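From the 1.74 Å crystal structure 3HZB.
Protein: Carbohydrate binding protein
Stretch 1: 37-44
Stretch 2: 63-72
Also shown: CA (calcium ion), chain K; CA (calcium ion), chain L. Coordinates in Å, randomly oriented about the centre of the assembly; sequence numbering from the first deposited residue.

Stretch 1, residues 37-44: DISSLRIT
Stretch 2, residues 63-72: VINSDNSCLN

Residues 37-44 and 63-72 of one chain pair antiparallel, burying 553 Å² between them. Residues 40-43 form an extended strand (Leu-41 phi/psi -148/142, Ile-43 -131/119); 63-64 end a strand that begins earlier in the chain, and 65-72 run as loop past the first stretch. CA atoms lie 5.4 Å apart for Ser-39 and Leu-71, 4.9 Å for Ser-40 and Ser-69, 5.4 Å for Leu-41 and Asn-68, and 4.5 Å for Arg-42 and Asp-67.

Backbone hydrogen bonds set this register. Leu-41 and Asn-68 form a single bridge with two reciprocal bonds, Leu-41 N to Asn-68 O and Asn-68 N to Leu-41 O, each 3.0 Å; Leu-71 N donates to Ser-39 O at 2.9 Å. Two CA-H...O contacts supplement them: Cys-70 CA to Ser-39 O, 3.3 Å, and Asp-67 CA to Leu-41 O, 3.4 Å. Within the loop, Cys-70 N donates to Asn-68 OD1 (3.0 Å; Asn-68 chi1 t).

Next along the strand, a carboxylate replaces a backbone acceptor: Ile-43 N donates to Asp-67 OD1 at 2.7 Å (Asp-67 chi1 m, chi2 -19°). Asp-67 OD1 also binds the chain K calcium at 2.9 Å, as does Ile-43 O at 2.9 Å, so the ion ties both stretches together. Arg-42 NH1 lies 4.4 Å from Asp-67 OD2, beyond a salt bridge; water 2 links them, accepting from NH1 (2.9 Å) and donating to OD2 (2.7 Å). The chain L calcium binds Asp-37 O and Ser-39 OG, both at 2.5 Å.

Leu-41, Ile-43, Ile-64 and Leu-71, all buried, pack their apolar side chains together and so keep them from water. Leu-41 (m, p) brings CD1 to 3.8 Å from CD2 of Leu-71 (m, t), and its CD2 to 4.4 Å from Ile-64 CG1. Ile-43, chi1 145° between wells, places CG2 4.2 Å from CG2 of Ile-64 (m, m), while its CD1 crowds Ile-64 O at 3.0 Å.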

ATOM      1  N   ASP B  37      10.958 -15.264   7.474  1.00 12.16           N
ATOM      2  CA  ASP B  37      11.649 -14.754   6.295  1.00 13.40           C
ATOM      3  C   ASP B  37      11.022 -13.518   5.651  1.00 12.92           C
ATOM      4  O   ASP B  37      11.715 -12.745   5.006  1.00 12.89           O
ATOM      5  CB  ASP B  37      11.718 -15.886   5.260  1.00 14.70           C
ATOM      6  CG  ASP B  37      12.708 -15.615   4.141  1.00 17.13           C
ATOM      7  OD1 ASP B  37      12.317 -15.752   2.966  1.00 19.95           O
ATOM      8  OD2 ASP B  37      13.875 -15.289   4.434  1.00 17.77           O
ATOM      9  N   ILE B  38       9.716 -13.332   5.797  1.00 11.51           N
ATOM     10  CA  ILE B  38       9.062 -12.179   5.185  1.00 12.47           C
ATOM     11  C   ILE B  38       9.565 -10.851   5.753  1.00 12.63           C
ATOM     12  O   ILE B  38       9.771 -10.725   6.962  1.00 14.09           O
ATOM     13  CB  ILE B  38       7.525 -12.280   5.347  1.00 11.72           C
ATOM     14  CG1 ILE B  38       7.016 -13.509   4.586  1.00 15.83           C
ATOM     15  CG2 ILE B  38       6.852 -11.014   4.822  1.00 15.08           C
ATOM     16  CD1 ILE B  38       5.542 -13.831   4.826  1.00 16.28           C
ATOM     17  N   SER B  39       9.772  -9.867   4.875  1.00 13.14           N
ATOM     18  CA  SER B  39      10.259  -8.551   5.296  1.00 13.59           C
ATOM     19  C   SER B  39       9.421  -7.356   4.850  1.00 13.29           C
ATOM     20  O   SER B  39       9.520  -6.279   5.431  1.00 14.26           O
ATOM     21  CB  SER B  39      11.696  -8.348   4.831  1.00 12.79           C
ATOM     22  OG  SER B  39      12.565  -9.130   5.616  1.00 10.97           O
ATOM     23  N   SER B  40       8.622  -7.525   3.806  1.00 13.08           N
ATOM     24  CA  SER B  40       7.763  -6.433   3.361  1.00 12.96           C
ATOM     25  C   SER B  40       6.506  -7.010   2.730  1.00 13.59           C
ATOM     26  O   SER B  40       6.471  -8.189   2.363  1.00 13.73           O
ATOM     27  CB  SER B  40       8.501  -5.498   2.381  1.00 13.55           C
ATOM     28  OG  SER B  40       8.875  -6.139   1.177  1.00 14.83           O
ATOM     29  N   LEU B  41       5.466  -6.188   2.636  1.00 12.61           N
ATOM     30  CA  LEU B  41       4.202  -6.636   2.068  1.00 13.80           C
ATOM     31  C   LEU B  41       3.448  -5.536   1.352  1.00 12.33           C
ATOM     32  O   LEU B  41       3.433  -4.392   1.792  1.00 12.99           O
ATOM     33  CB  LEU B  41       3.257  -7.161   3.152  1.00 14.06           C
ATOM     34  CG  LEU B  41       3.632  -8.191   4.209  1.00 16.79           C
ATOM     35  CD1 LEU B  41       4.473  -7.549   5.304  1.00 14.48           C
ATOM     36  CD2 LEU B  41       2.341  -8.736   4.809  1.00 15.11           C
ATOM     37  N   ARG B  42       2.813  -5.897   0.245  1.00 13.17           N
ATOM     38  CA  ARG B  42       1.981  -4.952  -0.481  1.00 14.28           C
ATOM     39  C   ARG B  42       0.573  -5.420  -0.151  1.00 15.19           C
ATOM     40  O   ARG B  42       0.286  -6.617  -0.183  1.00 13.64           O
ATOM     41  CB  ARG B  42       2.199  -5.044  -1.991  1.00 15.19           C
ATOM     42  CG  ARG B  42       3.428  -4.320  -2.512  1.00 15.04           C
ATOM     43  CD  ARG B  42       3.513  -4.471  -4.021  1.00 17.22           C
ATOM     44  NE  ARG B  42       4.752  -3.934  -4.575  1.00 18.26           N
ATOM     45  CZ  ARG B  42       4.968  -2.650  -4.841  1.00 18.18           C
ATOM     46  NH1 ARG B  42       4.023  -1.747  -4.607  1.00 18.06           N
ATOM     47  NH2 ARG B  42       6.136  -2.269  -5.343  1.00 18.04           N
ATOM     48  N   ILE B  43      -0.302  -4.490   0.195  1.00 15.85           N
ATOM     49  CA  ILE B  43      -1.664  -4.879   0.504  1.00 16.32           C
ATOM     50  C   ILE B  43      -2.676  -4.015  -0.229  1.00 16.27           C
ATOM     51  O   ILE B  43      -2.714  -2.790  -0.079  1.00 14.79           O
ATOM     52  CB  ILE B  43      -1.903  -4.886   2.035  1.00 18.71           C
ATOM     53  CG1 ILE B  43      -3.326  -4.446   2.353  1.00 19.48           C
ATOM     54  CG2 ILE B  43      -0.839  -4.076   2.736  1.00 21.91           C
ATOM     55  CD1 ILE B  43      -3.642  -4.538   3.803  1.00 22.21           C
ATOM     56  N   THR B  44      -3.475  -4.675  -1.061  1.00 16.18           N
ATOM     57  CA  THR B  44      -4.487  -3.996  -1.852  1.00 16.48           C
ATOM     58  C   THR B  44      -5.597  -3.440  -0.976  1.00 17.25           C
ATOM     59  O   THR B  44      -6.095  -4.107  -0.064  1.00 15.75           O
ATOM     60  CB  THR B  44      -5.088  -4.949  -2.909  1.00 17.00           C
ATOM     61  OG1 THR B  44      -4.056  -5.351  -3.820  1.00 18.37           O
ATOM     62  CG2 THR B  44      -6.205  -4.257  -3.687  1.00 16.72           C
ATOM     63  N   VAL B  63      -1.669  -6.364  12.590  1.00 16.33           N
ATOM     64  CA  VAL B  63      -2.395  -6.169  11.344  1.00 16.66           C
ATOM     65  C   VAL B  63      -1.623  -5.276  10.388  1.00 16.42           C
ATOM     66  O   VAL B  63      -1.104  -4.234  10.780  1.00 17.19           O
ATOM     67  CB  VAL B  63      -3.775  -5.512  11.592  1.00 18.13           C
ATOM     68  CG1 VAL B  63      -4.530  -5.372  10.276  1.00 18.14           C
ATOM     69  CG2 VAL B  63      -4.574  -6.331  12.580  1.00 20.55           C
ATOM     70  N   ILE B  64      -1.538  -5.698   9.133  1.00 16.24           N
ATOM     71  CA  ILE B  64      -0.873  -4.905   8.114  1.00 16.05           C
ATOM     72  C   ILE B  64      -2.010  -4.540   7.167  1.00 16.80           C
ATOM     73  O   ILE B  64      -2.473  -5.379   6.392  1.00 16.15           O
ATOM     74  CB  ILE B  64       0.196  -5.719   7.349  1.00 16.56           C
ATOM     75  CG1 ILE B  64       1.148  -6.406   8.336  1.00 16.51           C
ATOM     76  CG2 ILE B  64       0.971  -4.797   6.411  1.00 16.88           C
ATOM     77  CD1 ILE B  64       1.896  -5.456   9.260  1.00 15.76           C
ATOM     78  N   ASN B  65      -2.480  -3.297   7.247  1.00 16.99           N
ATOM     79  CA  ASN B  65      -3.588  -2.857   6.406  1.00 17.37           C
ATOM     80  C   ASN B  65      -3.208  -1.845   5.328  1.00 17.18           C
ATOM     81  O   ASN B  65      -4.077  -1.212   4.729  1.00 15.43           O
ATOM     82  CB  ASN B  65      -4.716  -2.296   7.272  1.00 21.03           C
ATOM     83  CG  ASN B  65      -4.209  -1.365   8.344  1.00 23.17           C
ATOM     84  OD1 ASN B  65      -3.353  -0.522   8.090  1.00 24.98           O
ATOM     85  ND2 ASN B  65      -4.742  -1.506   9.553  1.00 25.75           N
ATOM     86  N   SER B  66      -1.908  -1.706   5.089  1.00 16.12           N
ATOM     87  CA  SER B  66      -1.378  -0.804   4.068  1.00 15.92           C
ATOM     88  C   SER B  66       0.047  -1.279   3.803  1.00 15.18           C
ATOM     89  O   SER B  66       0.658  -1.908   4.669  1.00 14.68           O
ATOM     90  CB  SER B  66      -1.382   0.649   4.562  1.00 15.91           C
ATOM     91  OG  SER B  66      -0.557   0.814   5.702  1.00 13.94           O
ATOM     92  N   ASP B  67       0.567  -1.006   2.609  1.00 15.71           N
ATOM     93  CA  ASP B  67       1.919  -1.437   2.255  1.00 14.32           C
ATOM     94  C   ASP B  67       2.922  -1.146   3.365  1.00 15.23           C
ATOM     95  O   ASP B  67       2.943  -0.044   3.921  1.00 13.16           O
ATOM     96  CB  ASP B  67       2.400  -0.739   0.974  1.00 14.52           C
ATOM     97  CG  ASP B  67       1.547  -1.064  -0.230  1.00 14.98           C
ATOM     98  OD1 ASP B  67       0.815  -2.074  -0.191  1.00 14.06           O
ATOM     99  OD2 ASP B  67       1.620  -0.314  -1.229  1.00 17.57           O
ATOM    100  N   ASN B  68       3.749  -2.138   3.684  1.00 14.77           N
ATOM    101  CA  ASN B  68       4.781  -1.990   4.706  1.00 14.75           C
ATOM    102  C   ASN B  68       6.084  -2.375   4.016  1.00 15.56           C
ATOM    103  O   ASN B  68       6.301  -3.539   3.683  1.00 12.98           O
ATOM    104  CB  ASN B  68       4.516  -2.926   5.885  1.00 16.31           C
ATOM    105  CG  ASN B  68       5.419  -2.641   7.068  1.00 16.57           C
ATOM    106  OD1 ASN B  68       6.642  -2.600   6.934  1.00 16.51           O
ATOM    107  ND2 ASN B  68       4.819  -2.444   8.235  1.00 17.36           N
ATOM    108  N   SER B  69       6.946  -1.388   3.800  1.00 14.65           N
ATOM    109  CA  SER B  69       8.205  -1.609   3.101  1.00 13.84           C
ATOM    110  C   SER B  69       9.303  -2.316   3.889  1.00 14.58           C
ATOM    111  O   SER B  69      10.300  -2.734   3.307  1.00 15.70           O
ATOM    112  CB  SER B  69       8.748  -0.272   2.591  1.00 14.01           C
ATOM    113  OG  SER B  69       9.023   0.593   3.679  1.00 14.46           O
ATOM    114  N   CYS B  70       9.136  -2.454   5.197  1.00 14.93           N
ATOM    115  CA  CYS B  70      10.163  -3.114   5.999  1.00 16.16           C
ATOM    116  C   CYS B  70       9.646  -3.341   7.410  1.00 16.88           C
ATOM    117  O   CYS B  70       9.574  -2.407   8.210  1.00 16.04           O
ATOM    118  CB  CYS B  70      11.414  -2.234   6.036  1.00 20.34           C
ATOM    119  SG  CYS B  70      13.033  -3.054   6.259  1.00 26.21           S
ATOM    120  N   LEU B  71       9.269  -4.580   7.706  1.00 14.73           N
ATOM    121  CA  LEU B  71       8.757  -4.918   9.025  1.00 15.16           C
ATOM    122  C   LEU B  71       9.765  -4.527  10.097  1.00 15.19           C
ATOM    123  O   LEU B  71      10.974  -4.536   9.855  1.00 14.36           O
ATOM    124  CB  LEU B  71       8.465  -6.415   9.105  1.00 13.11           C
ATOM    125  CG  LEU B  71       7.389  -6.884   8.118  1.00 13.66           C
ATOM    126  CD1 LEU B  71       7.290  -8.400   8.148  1.00 14.17           C
ATOM    127  CD2 LEU B  71       6.053  -6.243   8.468  1.00 13.00           C
ATOM    128  N   ASN B  72       9.270  -4.186  11.280  1.00 18.04           N
ATOM    129  CA  ASN B  72      10.151  -3.782  12.369  1.00 19.07           C
ATOM    130  C   ASN B  72      10.870  -4.969  13.001  1.00 20.84           C
ATOM    131  O   ASN B  72      10.686  -6.115  12.585  1.00 20.19           O
ATOM    132  CB  ASN B  72       9.361  -2.992  13.421  1.00 20.00           C
ATOM    133  CG  ASN B  72       8.260  -3.804  14.069  1.00 20.07           C
ATOM    134  OD1 ASN B  72       7.365  -3.248  14.708  1.00 23.79           O
ATOM    135  ND2 ASN B  72       8.323  -5.121  13.926  1.00 16.88           N
TER
HETATM  136 CA    CA K 117      -1.333  -0.970  -1.786  1.00 17.07          CA
HETATM  137 CA    CA L 107      13.702 -11.270   5.019  1.00 13.88          CA
HETATM  138  O   HOH W   1      15.309 -13.281   4.669  1.00 16.08           O
HETATM  139  O   HOH W   2       1.331  -1.608  -3.607  1.00 14.46           O
HETATM  140  O   HOH W   3      -1.315  -3.301  -3.469  1.00 19.11           O
HETATM  141  O   HOH W   4      15.651 -10.102   6.352  1.00 17.30           O
HETATM  142  O   HOH W   5      15.732  -9.893   3.729  1.00 27.15           O